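Local coordinates for HydG protein (PDB 4RTB) that acts as a radical SAM maturase of FeFe-hydrogenase that produces carbon monoxide and cyanide and carries a [4Fe-4S] cluster together with S-adenosylmethionine, at residues E34-V39 with A65-A70; Q49-L54 with D77-W82; K308-L313 with D334-L339. All blocks are in the same frame, centred on the assembly; numbering follows the deposited sequence.

Contact 1 (E34-V39 with A65-A70); sequences EIVNKV and AGIAFA
V36 and V39 face G66 and I67 where two helices of the N-terminal helical region, 23-39 and 62-70, cross on the outer side of the radical SAM barrel. The local axes come within 9.5 Å and cross at -52°, an oblique crossing at which few residues of the two segments meet. Two kinds of contact share this patch. The first is side chain against backbone. V36 turns its CG1 methyl anti to the backbone N (chi1 173°), which carries it onto the main chain of the other helix, 3.9 Å from G66 C and close to I67 N. G66 has no side chain; a CB there would point toward V36 and crowd its CG2, so the bare glycine backbone lets the helix come in under the valine. The second is aliphatic, methyl against chain. The side chains of V39 and I67 meet at about a right angle, and V39 CG1 lies against the CG1-CD1 arm of I67, nearer its CD1 end. No hydrogen bond spans the helices; each keeps its own backbone bonds, as from A70 N to G66 O. The patch is extended by neighbours: L258 of helix 257-275 packs on V36, while I67 also touches I50 and V39 also touches E46, both of helix 43-56. The tightest side-chain meeting between the two segments is V39 CG1 to I67 CD1, at 3.6 Å.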
ATOM      1  N   GLU A  34     -23.487 -12.454  -2.913  1.00102.08           N
ATOM      2  CA  GLU A  34     -24.911 -12.741  -2.843  1.00104.07           C
ATOM      3  C   GLU A  34     -25.233 -13.355  -1.488  1.00 98.76           C
ATOM      4  O   GLU A  34     -26.061 -12.825  -0.739  1.00103.50           O
ATOM      5  CB  GLU A  34     -25.339 -13.677  -3.976  1.00107.92           C
ATOM      6  N   ILE A  35     -24.545 -14.452  -1.173  1.00 91.83           N
ATOM      7  CA  ILE A  35     -24.796 -15.212   0.047  1.00 92.55           C
ATOM      8  C   ILE A  35     -24.797 -14.306   1.268  1.00 96.45           C
ATOM      9  O   ILE A  35     -25.794 -14.234   1.993  1.00 99.05           O
ATOM     10  CB  ILE A  35     -23.752 -16.326   0.249  1.00 89.15           C
ATOM     11  CG1 ILE A  35     -23.807 -17.329  -0.905  1.00 84.97           C
ATOM     12  CG2 ILE A  35     -23.985 -17.034   1.570  1.00 95.47           C
ATOM     13  CD1 ILE A  35     -22.795 -18.449  -0.787  1.00 82.55           C
ATOM     14  N   VAL A  36     -23.681 -13.607   1.468  1.00 91.94           N
ATOM     15  CA  VAL A  36     -23.539 -12.636   2.546  1.00 92.72           C
ATOM     16  C   VAL A  36     -24.776 -11.753   2.691  1.00102.47           C
ATOM     17  O   VAL A  36     -25.316 -11.617   3.793  1.00112.38           O
ATOM     18  CB  VAL A  36     -22.305 -11.735   2.328  1.00 89.69           C
ATOM     19  CG1 VAL A  36     -22.264 -10.628   3.365  1.00 89.08           C
ATOM     20  CG2 VAL A  36     -21.024 -12.556   2.368  1.00 88.89           C
ATOM     21  N   ASN A  37     -25.247 -11.193   1.578  1.00100.85           N
ATOM     22  CA  ASN A  37     -26.388 -10.286   1.631  1.00105.25           C
ATOM     23  C   ASN A  37     -27.648 -10.965   2.164  1.00111.14           C
ATOM     24  O   ASN A  37     -28.382 -10.373   2.953  1.00112.48           O
ATOM     25  CB  ASN A  37     -26.650  -9.671   0.257  1.00109.11           C
ATOM     26  CG  ASN A  37     -25.657  -8.570  -0.083  1.00114.83           C
ATOM     27  OD1 ASN A  37     -25.746  -7.455   0.433  1.00115.54           O
ATOM     28  ND2 ASN A  37     -24.708  -8.878  -0.957  1.00117.66           N
ATOM     29  N   LYS A  38     -27.895 -12.207   1.756  1.00115.65           N
ATOM     30  CA  LYS A  38     -28.978 -12.969   2.371  1.00119.94           C
ATOM     31  C   LYS A  38     -28.724 -13.043   3.873  1.00119.34           C
ATOM     32  O   LYS A  38     -29.561 -12.637   4.689  1.00120.43           O
ATOM     33  CB  LYS A  38     -29.088 -14.374   1.778  1.00120.78           C
ATOM     34  CG  LYS A  38     -29.693 -14.433   0.383  1.00122.49           C
ATOM     35  CD  LYS A  38     -30.574 -15.666   0.230  1.00127.45           C
ATOM     36  CE  LYS A  38     -29.853 -16.923   0.698  1.00129.70           C
ATOM     37  NZ  LYS A  38     -30.787 -18.073   0.861  1.00132.71           N
ATOM     38  N   VAL A  39     -27.528 -13.501   4.226  1.00119.08           N
ATOM     39  CA  VAL A  39     -27.143 -13.630   5.624  1.00119.10           C
ATOM     40  C   VAL A  39     -27.220 -12.272   6.338  1.00122.52           C
ATOM     41  O   VAL A  39     -27.278 -12.215   7.567  1.00126.40           O
ATOM     42  CB  VAL A  39     -25.724 -14.238   5.747  1.00115.48           C
ATOM     43  CG1 VAL A  39     -25.381 -14.532   7.184  1.00115.24           C
ATOM     44  CG2 VAL A  39     -25.633 -15.519   4.931  1.00116.89           C
ATOM     45  N   ALA A  65     -16.108 -13.149   6.960  1.00 88.21           N
ATOM     46  CA  ALA A  65     -15.426 -11.868   6.832  1.00 87.62           C
ATOM     47  C   ALA A  65     -16.384 -10.836   6.250  1.00 90.59           C
ATOM     48  O   ALA A  65     -16.434  -9.686   6.701  1.00 87.95           O
ATOM     49  CB  ALA A  65     -14.188 -12.001   5.956  1.00 79.44           C
ATOM     50  N   GLY A  66     -17.148 -11.265   5.248  1.00 89.79           N
ATOM     51  CA  GLY A  66     -18.137 -10.413   4.617  1.00 85.21           C
ATOM     52  C   GLY A  66     -19.172  -9.920   5.607  1.00 86.36           C
ATOM     53  O   GLY A  66     -19.494  -8.731   5.652  1.00 84.27           O
ATOM     54  N   ILE A  67     -19.691 -10.848   6.405  1.00 90.17           N
ATOM     55  CA  ILE A  67     -20.623 -10.516   7.476  1.00 89.11           C
ATOM     56  C   ILE A  67     -19.973  -9.578   8.491  1.00 86.79           C
ATOM     57  O   ILE A  67     -20.597  -8.625   8.960  1.00 85.26           O
ATOM     58  CB  ILE A  67     -21.116 -11.789   8.187  1.00 86.32           C
ATOM     59  CG1 ILE A  67     -21.793 -12.720   7.180  1.00 86.99           C
ATOM     60  CG2 ILE A  67     -22.064 -11.441   9.325  1.00 87.35           C
ATOM     61  CD1 ILE A  67     -21.837 -14.163   7.624  1.00 89.26           C
ATOM     62  N   ALA A  68     -18.710  -9.849   8.812  1.00 85.31           N
ATOM     63  CA  ALA A  68     -17.963  -9.045   9.775  1.00 82.98           C
ATOM     64  C   ALA A  68     -17.853  -7.599   9.314  1.00 88.66           C
ATOM     65  O   ALA A  68     -17.885  -6.673  10.124  1.00 94.38           O
ATOM     66  CB  ALA A  68     -16.580  -9.633  10.001  1.00 76.17           C
ATOM     67  N   PHE A  69     -17.721  -7.406   8.006  1.00 87.79           N
ATOM     68  CA  PHE A  69     -17.657  -6.058   7.468  1.00 86.46           C
ATOM     69  C   PHE A  69     -19.035  -5.410   7.422  1.00 90.21           C
ATOM     70  O   PHE A  69     -19.213  -4.273   7.860  1.00 98.43           O
ATOM     71  CB  PHE A  69     -17.049  -6.055   6.068  1.00 79.63           C
ATOM     72  CG  PHE A  69     -17.007  -4.696   5.444  1.00 78.14           C
ATOM     73  CD1 PHE A  69     -18.000  -4.287   4.570  1.00 81.73           C
ATOM     74  CD2 PHE A  69     -15.989  -3.813   5.757  1.00 72.93           C
ATOM     75  CE1 PHE A  69     -17.969  -3.028   4.007  1.00 79.68           C
ATOM     76  CE2 PHE A  69     -15.952  -2.554   5.198  1.00 75.67           C
ATOM     77  CZ  PHE A  69     -16.943  -2.160   4.321  1.00 77.28           C
ATOM     78  N   ALA A  70     -20.000  -6.147   6.881  1.00 85.77           N
ATOM     79  CA  ALA A  70     -21.329  -5.616   6.600  1.00 91.16           C
ATOM     80  C   ALA A  70     -22.068  -5.126   7.845  1.00102.32           C
ATOM     81  O   ALA A  70     -22.795  -4.133   7.789  1.00109.37           O
ATOM     82  CB  ALA A  70     -22.163  -6.669   5.883  1.00 89.09           C
TER

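Contact 2 (Q49-L54 with D77-W82); sequences QIIQKL and DQILFW
The backbone N of L54, a residue that packs against both I79 and L80, is held within its own helix by a 2.9 Å hydrogen bond to I50 O and a weak one to I51 O. Main-chain bonds of this sort leave the side chains to do the joining, and here they do so between two helices of the N-terminal helical region, 43-56 and 74-91. The two segments are inclined at 29° to each other and run in the same general direction, their local axes approaching to 9.7 Å, with no hydrogen bond from one to the other. I79 is the central piece, and its two branches have separate tasks. CG1 lies anti to the backbone N (chi1 -175°) and reaches the root of L54, 3.7 Å from L54 CB. CG2, set between the backbone N and the carbonyl carbon, meets L54 CD1 at 3.9 Å and I51 CG1 at 4.1 Å, so one methyl bridges residues a helical turn apart. An alanine here would remove both branches, and would probably leave I51 without its mate across the helices and open a gap beside L54. Outside the pair, L60 also packs on L54, and L80 leans on K308, A311 and L312 of helix 303-316, which places helix 74-91 between helix 43-56 and the barrel. A salt bridge from K53 NZ to E64 OE1 links helix 43-56 to helix 62-70. L54 reaches past I79 to the main chain of L80: its CD1 lies 3.9 Å from L80 CA and 4.2 Å from L80 CB.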
ATOM      1  N   GLN A  49     -21.301 -16.742  16.166  1.00120.56           N
ATOM      2  CA  GLN A  49     -20.272 -17.753  15.960  1.00122.93           C
ATOM      3  C   GLN A  49     -18.990 -17.056  15.516  1.00116.56           C
ATOM      4  O   GLN A  49     -17.901 -17.377  16.009  1.00119.73           O
ATOM      5  CB  GLN A  49     -20.728 -18.827  14.956  1.00129.89           C
ATOM      6  CG  GLN A  49     -20.741 -18.424  13.491  1.00141.88           C
ATOM      7  CD  GLN A  49     -21.619 -19.323  12.643  1.00150.04           C
ATOM      8  OE1 GLN A  49     -22.292 -20.216  13.158  1.00154.82           O
ATOM      9  NE2 GLN A  49     -21.620 -19.089  11.335  1.00147.59           N
ATOM     10  N   ILE A  50     -19.131 -16.045  14.658  1.00105.94           N
ATOM     11  CA  ILE A  50     -17.969 -15.319  14.169  1.00101.06           C
ATOM     12  C   ILE A  50     -17.234 -14.723  15.355  1.00101.79           C
ATOM     13  O   ILE A  50     -16.017 -14.886  15.483  1.00 99.01           O
ATOM     14  CB  ILE A  50     -18.349 -14.208  13.174  1.00101.13           C
ATOM     15  CG1 ILE A  50     -19.047 -14.805  11.950  1.00102.36           C
ATOM     16  CG2 ILE A  50     -17.111 -13.434  12.747  1.00 99.26           C
ATOM     17  CD1 ILE A  50     -19.526 -13.772  10.955  1.00100.56           C
ATOM     18  N   ILE A  51     -17.987 -14.083  16.247  1.00107.02           N
ATOM     19  CA  ILE A  51     -17.400 -13.470  17.431  1.00102.67           C
ATOM     20  C   ILE A  51     -16.621 -14.510  18.229  1.00 99.05           C
ATOM     21  O   ILE A  51     -15.490 -14.251  18.655  1.00 92.81           O
ATOM     22  CB  ILE A  51     -18.472 -12.804  18.320  1.00 95.55           C
ATOM     23  CG1 ILE A  51     -18.826 -11.423  17.761  1.00 90.21           C
ATOM     24  CG2 ILE A  51     -17.981 -12.675  19.750  1.00 94.76           C
ATOM     25  CD1 ILE A  51     -19.773 -10.627  18.627  1.00 91.07           C
ATOM     26  N   GLN A  52     -17.198 -15.700  18.381  1.00100.64           N
ATOM     27  CA  GLN A  52     -16.520 -16.755  19.122  1.00110.49           C
ATOM     28  C   GLN A  52     -15.217 -17.109  18.415  1.00109.50           C
ATOM     29  O   GLN A  52     -14.164 -17.218  19.051  1.00107.69           O
ATOM     30  CB  GLN A  52     -17.419 -17.984  19.271  1.00119.69           C
ATOM     31  CG  GLN A  52     -18.694 -17.715  20.057  1.00123.52           C
ATOM     32  CD  GLN A  52     -19.545 -18.955  20.237  1.00125.43           C
ATOM     33  OE1 GLN A  52     -19.034 -20.033  20.541  1.00127.43           O
ATOM     34  NE2 GLN A  52     -20.851 -18.810  20.044  1.00125.35           N
ATOM     35  N   LYS A  53     -15.287 -17.237  17.092  1.00111.03           N
ATOM     36  CA  LYS A  53     -14.104 -17.522  16.287  1.00109.45           C
ATOM     37  C   LYS A  53     -13.029 -16.459  16.480  1.00109.06           C
ATOM     38  O   LYS A  53     -11.838 -16.750  16.376  1.00116.32           O
ATOM     39  CB  LYS A  53     -14.468 -17.629  14.804  1.00106.88           C
ATOM     40  CG  LYS A  53     -14.822 -19.032  14.342  1.00109.34           C
ATOM     41  CD  LYS A  53     -15.022 -19.069  12.836  1.00111.41           C
ATOM     42  CE  LYS A  53     -15.149 -20.491  12.320  1.00114.08           C
ATOM     43  NZ  LYS A  53     -15.233 -20.529  10.833  1.00113.13           N
ATOM     44  N   LEU A  54     -13.449 -15.231  16.768  1.00100.91           N
ATOM     45  CA  LEU A  54     -12.491 -14.151  16.968  1.00 96.74           C
ATOM     46  C   LEU A  54     -11.901 -14.202  18.371  1.00 99.61           C
ATOM     47  O   LEU A  54     -10.751 -13.818  18.582  1.00 95.54           O
ATOM     48  CB  LEU A  54     -13.144 -12.792  16.711  1.00 93.20           C
ATOM     49  CG  LEU A  54     -13.380 -12.453  15.238  1.00 92.68           C
ATOM     50  CD1 LEU A  54     -14.030 -11.088  15.096  1.00 93.74           C
ATOM     51  CD2 LEU A  54     -12.072 -12.511  14.462  1.00 89.22           C
ATOM     52  N   ASP A  77     -17.335  -5.274  16.514  1.00 93.34           N
ATOM     53  CA  ASP A  77     -16.309  -4.317  16.113  1.00100.17           C
ATOM     54  C   ASP A  77     -15.149  -4.292  17.104  1.00102.78           C
ATOM     55  O   ASP A  77     -13.984  -4.277  16.702  1.00102.49           O
ATOM     56  CB  ASP A  77     -16.916  -2.919  15.963  1.00106.59           C
ATOM     57  CG  ASP A  77     -18.007  -2.871  14.911  1.00112.41           C
ATOM     58  OD1 ASP A  77     -18.446  -3.950  14.459  1.00114.23           O
ATOM     59  OD2 ASP A  77     -18.439  -1.758  14.546  1.00114.43           O
ATOM     60  N   GLN A  78     -15.472  -4.294  18.396  1.00104.40           N
ATOM     61  CA  GLN A  78     -14.448  -4.281  19.438  1.00105.92           C
ATOM     62  C   GLN A  78     -13.555  -5.526  19.407  1.00 96.04           C
ATOM     63  O   GLN A  78     -12.328  -5.418  19.507  1.00 95.26           O
ATOM     64  CB  GLN A  78     -15.095  -4.138  20.819  1.00118.62           C
ATOM     65  CG  GLN A  78     -15.128  -2.713  21.367  1.00125.86           C
ATOM     66  CD  GLN A  78     -16.219  -1.849  20.754  1.00132.20           C
ATOM     67  OE1 GLN A  78     -16.355  -1.766  19.534  1.00137.17           O
ATOM     68  NE2 GLN A  78     -17.004  -1.198  21.607  1.00130.39           N
ATOM     69  N   ILE A  79     -14.163  -6.704  19.267  1.00 87.96           N
ATOM     70  CA  ILE A  79     -13.384  -7.941  19.231  1.00 86.81           C
ATOM     71  C   ILE A  79     -12.600  -8.048  17.917  1.00 86.74           C
ATOM     72  O   ILE A  79     -11.472  -8.555  17.895  1.00 86.25           O
ATOM     73  CB  ILE A  79     -14.283  -9.198  19.429  1.00 94.63           C
ATOM     74  CG1 ILE A  79     -13.433 -10.470  19.517  1.00 92.32           C
ATOM     75  CG2 ILE A  79     -15.313  -9.328  18.318  1.00 97.77           C
ATOM     76  CD1 ILE A  79     -12.470 -10.498  20.685  1.00 85.46           C
ATOM     77  N   LEU A  80     -13.191  -7.550  16.834  1.00 82.95           N
ATOM     78  CA  LEU A  80     -12.513  -7.514  15.544  1.00 75.33           C
ATOM     79  C   LEU A  80     -11.243  -6.678  15.632  1.00 76.23           C
ATOM     80  O   LEU A  80     -10.158  -7.138  15.264  1.00 81.11           O
ATOM     81  CB  LEU A  80     -13.440  -6.954  14.462  1.00 75.71           C
ATOM     82  CG  LEU A  80     -12.833  -6.577  13.108  1.00 77.75           C
ATOM     83  CD1 LEU A  80     -12.276  -7.795  12.389  1.00 76.74           C
ATOM     84  CD2 LEU A  80     -13.867  -5.865  12.247  1.00 72.14           C
ATOM     85  N   PHE A  81     -11.386  -5.454  16.132  1.00 73.20           N
ATOM     86  CA  PHE A  81     -10.252  -4.548  16.266  1.00 73.28           C
ATOM     87  C   PHE A  81      -9.201  -5.138  17.196  1.00 78.84           C
ATOM     88  O   PHE A  81      -8.002  -5.076  16.914  1.00 80.47           O
ATOM     89  CB  PHE A  81     -10.709  -3.179  16.777  1.00 73.87           C
ATOM     90  CG  PHE A  81     -11.590  -2.434  15.811  1.00 83.65           C
ATOM     91  CD1 PHE A  81     -11.705  -2.850  14.493  1.00 83.56           C
ATOM     92  CD2 PHE A  81     -12.295  -1.314  16.218  1.00 86.39           C
ATOM     93  CE1 PHE A  81     -12.509  -2.168  13.602  1.00 83.04           C
ATOM     94  CE2 PHE A  81     -13.103  -0.625  15.329  1.00 85.59           C
ATOM     95  CZ  PHE A  81     -13.210  -1.054  14.019  1.00 84.54           C
ATOM     96  N   TRP A  82      -9.664  -5.715  18.301  1.00 87.79           N
ATOM     97  CA  TRP A  82      -8.786  -6.372  19.265  1.00 88.28           C
ATOM     98  C   TRP A  82      -7.904  -7.424  18.586  1.00 87.09           C
ATOM     99  O   TRP A  82      -6.667  -7.394  18.702  1.00 85.51           O
ATOM    100  CB  TRP A  82      -9.625  -7.004  20.376  1.00 92.67           C
ATOM    101  CG  TRP A  82      -8.842  -7.527  21.533  0.56 99.75           C
ATOM    102  CD1 TRP A  82      -8.197  -6.795  22.486  1.00103.03           C
ATOM    103  CD2 TRP A  82      -8.643  -8.900  21.879  1.00104.75           C
ATOM    104  NE1 TRP A  82      -7.598  -7.627  23.397  1.00107.51           N
ATOM    105  CE2 TRP A  82      -7.858  -8.928  23.047  1.00110.55           C
ATOM    106  CE3 TRP A  82      -9.048 -10.112  21.309  1.00109.07           C
ATOM    107  CZ2 TRP A  82      -7.469 -10.117  23.658  1.00120.78           C
ATOM    108  CZ3 TRP A  82      -8.662 -11.292  21.916  1.00116.28           C
ATOM    109  CH2 TRP A  82      -7.882 -11.287  23.079  1.00123.04           C
TER

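Contact 3 (K308-L313 with D334-L339)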
ATOM      1  N   LYS A 308     -12.454  -1.094   9.804  1.00 69.38           N
ATOM      2  CA  LYS A 308     -12.923  -2.462   9.607  1.00 74.11           C
ATOM      3  C   LYS A 308     -12.251  -3.155   8.420  1.00 77.90           C
ATOM      4  O   LYS A 308     -11.948  -4.348   8.492  1.00 77.23           O
ATOM      5  CB  LYS A 308     -14.438  -2.485   9.415  1.00 82.23           C
ATOM      6  CG  LYS A 308     -15.217  -2.832  10.660  1.00 88.93           C
ATOM      7  CD  LYS A 308     -16.679  -3.026  10.324  1.00 90.91           C
ATOM      8  CE  LYS A 308     -17.417  -3.682  11.466  1.00 93.58           C
ATOM      9  NZ  LYS A 308     -18.854  -3.853  11.133  1.00 96.78           N
ATOM     10  N   ILE A 309     -12.026  -2.421   7.330  1.00 75.24           N
ATOM     11  CA  ILE A 309     -11.386  -3.024   6.165  1.00 74.01           C
ATOM     12  C   ILE A 309      -9.947  -3.386   6.490  1.00 75.54           C
ATOM     13  O   ILE A 309      -9.521  -4.506   6.222  1.00 77.69           O
ATOM     14  CB  ILE A 309     -11.375  -2.116   4.913  1.00 76.37           C
ATOM     15  CG1 ILE A 309     -12.623  -1.245   4.827  1.00 78.20           C
ATOM     16  CG2 ILE A 309     -11.266  -2.966   3.656  1.00 75.50           C
ATOM     17  CD1 ILE A 309     -12.608  -0.294   3.649  1.00 76.04           C
ATOM     18  N   VAL A 310      -9.194  -2.450   7.066  1.00 74.99           N
ATOM     19  CA  VAL A 310      -7.785  -2.739   7.349  1.00 75.02           C
ATOM     20  C   VAL A 310      -7.659  -3.823   8.423  1.00 76.37           C
ATOM     21  O   VAL A 310      -6.690  -4.592   8.432  1.00 72.91           O
ATOM     22  CB  VAL A 310      -6.997  -1.471   7.784  1.00 72.57           C
ATOM     23  CG1 VAL A 310      -7.578  -0.229   7.128  1.00 70.03           C
ATOM     24  CG2 VAL A 310      -6.967  -1.317   9.301  1.00 80.39           C
ATOM     25  N   ALA A 311      -8.653  -3.900   9.306  1.00 76.67           N
ATOM     26  CA  ALA A 311      -8.657  -4.909  10.356  1.00 74.53           C
ATOM     27  C   ALA A 311      -8.881  -6.284   9.754  1.00 74.03           C
ATOM     28  O   ALA A 311      -8.101  -7.210   9.985  1.00 74.44           O
ATOM     29  CB  ALA A 311      -9.723  -4.602  11.392  1.00 78.74           C
ATOM     30  N   LEU A 312      -9.955  -6.406   8.980  1.00 75.50           N
ATOM     31  CA  LEU A 312     -10.292  -7.657   8.315  1.00 73.17           C
ATOM     32  C   LEU A 312      -9.185  -8.122   7.377  1.00 74.44           C
ATOM     33  O   LEU A 312      -8.885  -9.305   7.305  1.00 73.97           O
ATOM     34  CB  LEU A 312     -11.601  -7.508   7.548  1.00 68.29           C
ATOM     35  CG  LEU A 312     -12.843  -7.665   8.421  1.00 64.64           C
ATOM     36  CD1 LEU A 312     -14.060  -7.101   7.722  1.00 65.64           C
ATOM     37  CD2 LEU A 312     -13.050  -9.133   8.758  1.00 65.42           C
ATOM     38  N   LEU A 313      -8.578  -7.185   6.662  1.00 68.97           N
ATOM     39  CA  LEU A 313      -7.461  -7.508   5.787  1.00 69.56           C
ATOM     40  C   LEU A 313      -6.267  -8.008   6.589  1.00 75.67           C
ATOM     41  O   LEU A 313      -5.620  -8.983   6.201  1.00 59.69           O
ATOM     42  CB  LEU A 313      -7.069  -6.293   4.950  1.00 68.63           C
ATOM     43  CG  LEU A 313      -7.810  -6.155   3.619  1.00 67.90           C
ATOM     44  CD1 LEU A 313      -8.119  -4.703   3.339  1.00 64.26           C
ATOM     45  CD2 LEU A 313      -6.984  -6.752   2.491  1.00 68.00           C
ATOM     46  N   ASP A 334      -2.512   6.684  12.513  1.00 73.25           N
ATOM     47  CA  ASP A 334      -1.800   5.818  13.445  1.00 74.33           C
ATOM     48  C   ASP A 334      -2.720   4.790  14.114  1.00 67.35           C
ATOM     49  O   ASP A 334      -2.249   3.765  14.614  1.00 69.28           O
ATOM     50  CB  ASP A 334      -1.073   6.667  14.487  1.00 88.96           C
ATOM     51  CG  ASP A 334      -0.007   7.551  13.860  1.00 97.63           C
ATOM     52  OD1 ASP A 334       0.265   8.645  14.393  1.00109.70           O
ATOM     53  OD2 ASP A 334       0.553   7.150  12.820  1.00 89.58           O
ATOM     54  N   GLU A 335      -4.026   5.050  14.110  1.00 63.50           N
ATOM     55  CA  GLU A 335      -4.991   4.027  14.509  1.00 63.44           C
ATOM     56  C   GLU A 335      -4.958   2.886  13.492  1.00 72.59           C
ATOM     57  O   GLU A 335      -4.967   1.709  13.858  1.00 73.73           O
ATOM     58  CB  GLU A 335      -6.410   4.600  14.619  1.00 68.54           C
ATOM     59  CG  GLU A 335      -6.973   4.609  16.041  1.00 79.54           C
ATOM     60  CD  GLU A 335      -8.489   4.480  16.087  1.00 85.28           C
ATOM     61  OE1 GLU A 335      -9.190   5.390  15.594  1.00 85.67           O
ATOM     62  OE2 GLU A 335      -8.981   3.460  16.619  1.00 85.77           O
ATOM     63  N   LEU A 336      -4.908   3.247  12.213  1.00 70.27           N
ATOM     64  CA  LEU A 336      -4.824   2.269  11.137  1.00 65.73           C
ATOM     65  C   LEU A 336      -3.505   1.511  11.221  1.00 67.28           C
ATOM     66  O   LEU A 336      -3.456   0.311  10.945  1.00 68.52           O
ATOM     67  CB  LEU A 336      -4.972   2.949   9.774  1.00 67.93           C
ATOM     68  CG  LEU A 336      -6.304   3.669   9.546  1.00 64.19           C
ATOM     69  CD1 LEU A 336      -6.270   4.487   8.264  1.00 59.02           C
ATOM     70  CD2 LEU A 336      -7.461   2.681   9.529  1.00 61.78           C
ATOM     71  N   VAL A 337      -2.439   2.207  11.606  1.00 68.64           N
ATOM     72  CA  VAL A 337      -1.166   1.531  11.833  1.00 72.54           C
ATOM     73  C   VAL A 337      -1.317   0.525  12.981  1.00 75.74           C
ATOM     74  O   VAL A 337      -0.802  -0.593  12.899  1.00 74.33           O
ATOM     75  CB  VAL A 337      -0.023   2.529  12.138  1.00 69.19           C
ATOM     76  CG1 VAL A 337       1.262   1.786  12.461  1.00 64.93           C
ATOM     77  CG2 VAL A 337       0.190   3.469  10.957  1.00 61.02           C
ATOM     78  N   GLU A 338      -2.038   0.915  14.032  1.00 79.04           N
ATOM     79  CA  GLU A 338      -2.339   0.008  15.146  1.00 86.45           C
ATOM     80  C   GLU A 338      -3.101  -1.237  14.683  1.00 81.69           C
ATOM     81  O   GLU A 338      -2.850  -2.343  15.168  1.00 77.24           O
ATOM     82  CB  GLU A 338      -3.160   0.725  16.231  1.00 91.06           C
ATOM     83  CG  GLU A 338      -2.356   1.422  17.328  1.00100.62           C
ATOM     84  CD  GLU A 338      -3.235   2.243  18.270  1.00108.65           C
ATOM     85  OE1 GLU A 338      -4.147   1.669  18.907  1.00108.81           O
ATOM     86  OE2 GLU A 338      -3.013   3.470  18.370  1.00108.30           O
ATOM     87  N   LEU A 339      -4.029  -1.049  13.746  1.00 76.18           N
ATOM     88  CA  LEU A 339      -4.965  -2.111  13.381  1.00 75.36           C
ATOM     89  C   LEU A 339      -4.523  -3.026  12.232  1.00 83.37           C
ATOM     90  O   LEU A 339      -5.186  -4.029  11.962  1.00 85.04           O
ATOM     91  CB  LEU A 339      -6.326  -1.505  13.034  1.00 71.26           C
ATOM     92  CG  LEU A 339      -7.358  -1.467  14.162  1.00 79.28           C
ATOM     93  CD1 LEU A 339      -7.022  -0.385  15.172  1.00 91.60           C
ATOM     94  CD2 LEU A 339      -8.755  -1.270  13.605  1.00 82.10           C
TER
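This is a buried aliphatic contact between neighbouring helices of the barrel wall, 303-316 and 330-339, which flank strand 321-324 in two successive beta-alpha-beta crossovers. Because the strands they connect run parallel, so very nearly do the helices: their directions differ by 22°, with the local axes 9.3 Å apart at closest approach. V310 carries most of the contact, and each of its methyls has a leucine to meet, both side chains crossing it at about a right angle. CD2 of L336 sits against the fork of the valine, 3.8 Å from V310 CG1 and 4.0 Å from V310 CG2. V310 CG2 also touches the CB of L339 at 3.8 Å, so this methyl lies between residues one turn apart on the facing helix. Beside it, the small A311 lets the backbones close in, to 5.5 Å between the CA atoms of A311 and L339. From outside the pair, helix 74-91 packs beside A311 and L339, through A84 and R85, and K88 NZ hydrogen-bonds to V337 O. At A311 the methyl CB meets L339 CD2 at 4.1 Å, and A311 CA lies 3.9 Å from L339 O.

In the fold
Together the three contacts step from the N-terminal helices into the barrel. Contacts 1 and 2, whose segments alternate along the chain, have centres about 15 Å apart and touch where I67 CB meets I50 CD1 at 3.8 Å. Contact 3 follows later in sequence, its centre about 14 Å from that of contact 2 and about 19 Å from that of contact 1, yet K308 ties it to both: its NZ hydrogen-bonds to A68 O at 3.1 Å, makes a long, weak ion pair with D77 OD1, and also forms a salt bridge with D72. F81 packs on L339, and F69 on L312 and I309. Contacts 1 and 2 lie away from the cofactor; in contact 3 the L336 side chain is about 13 Å from the bound S-adenosylmethionine.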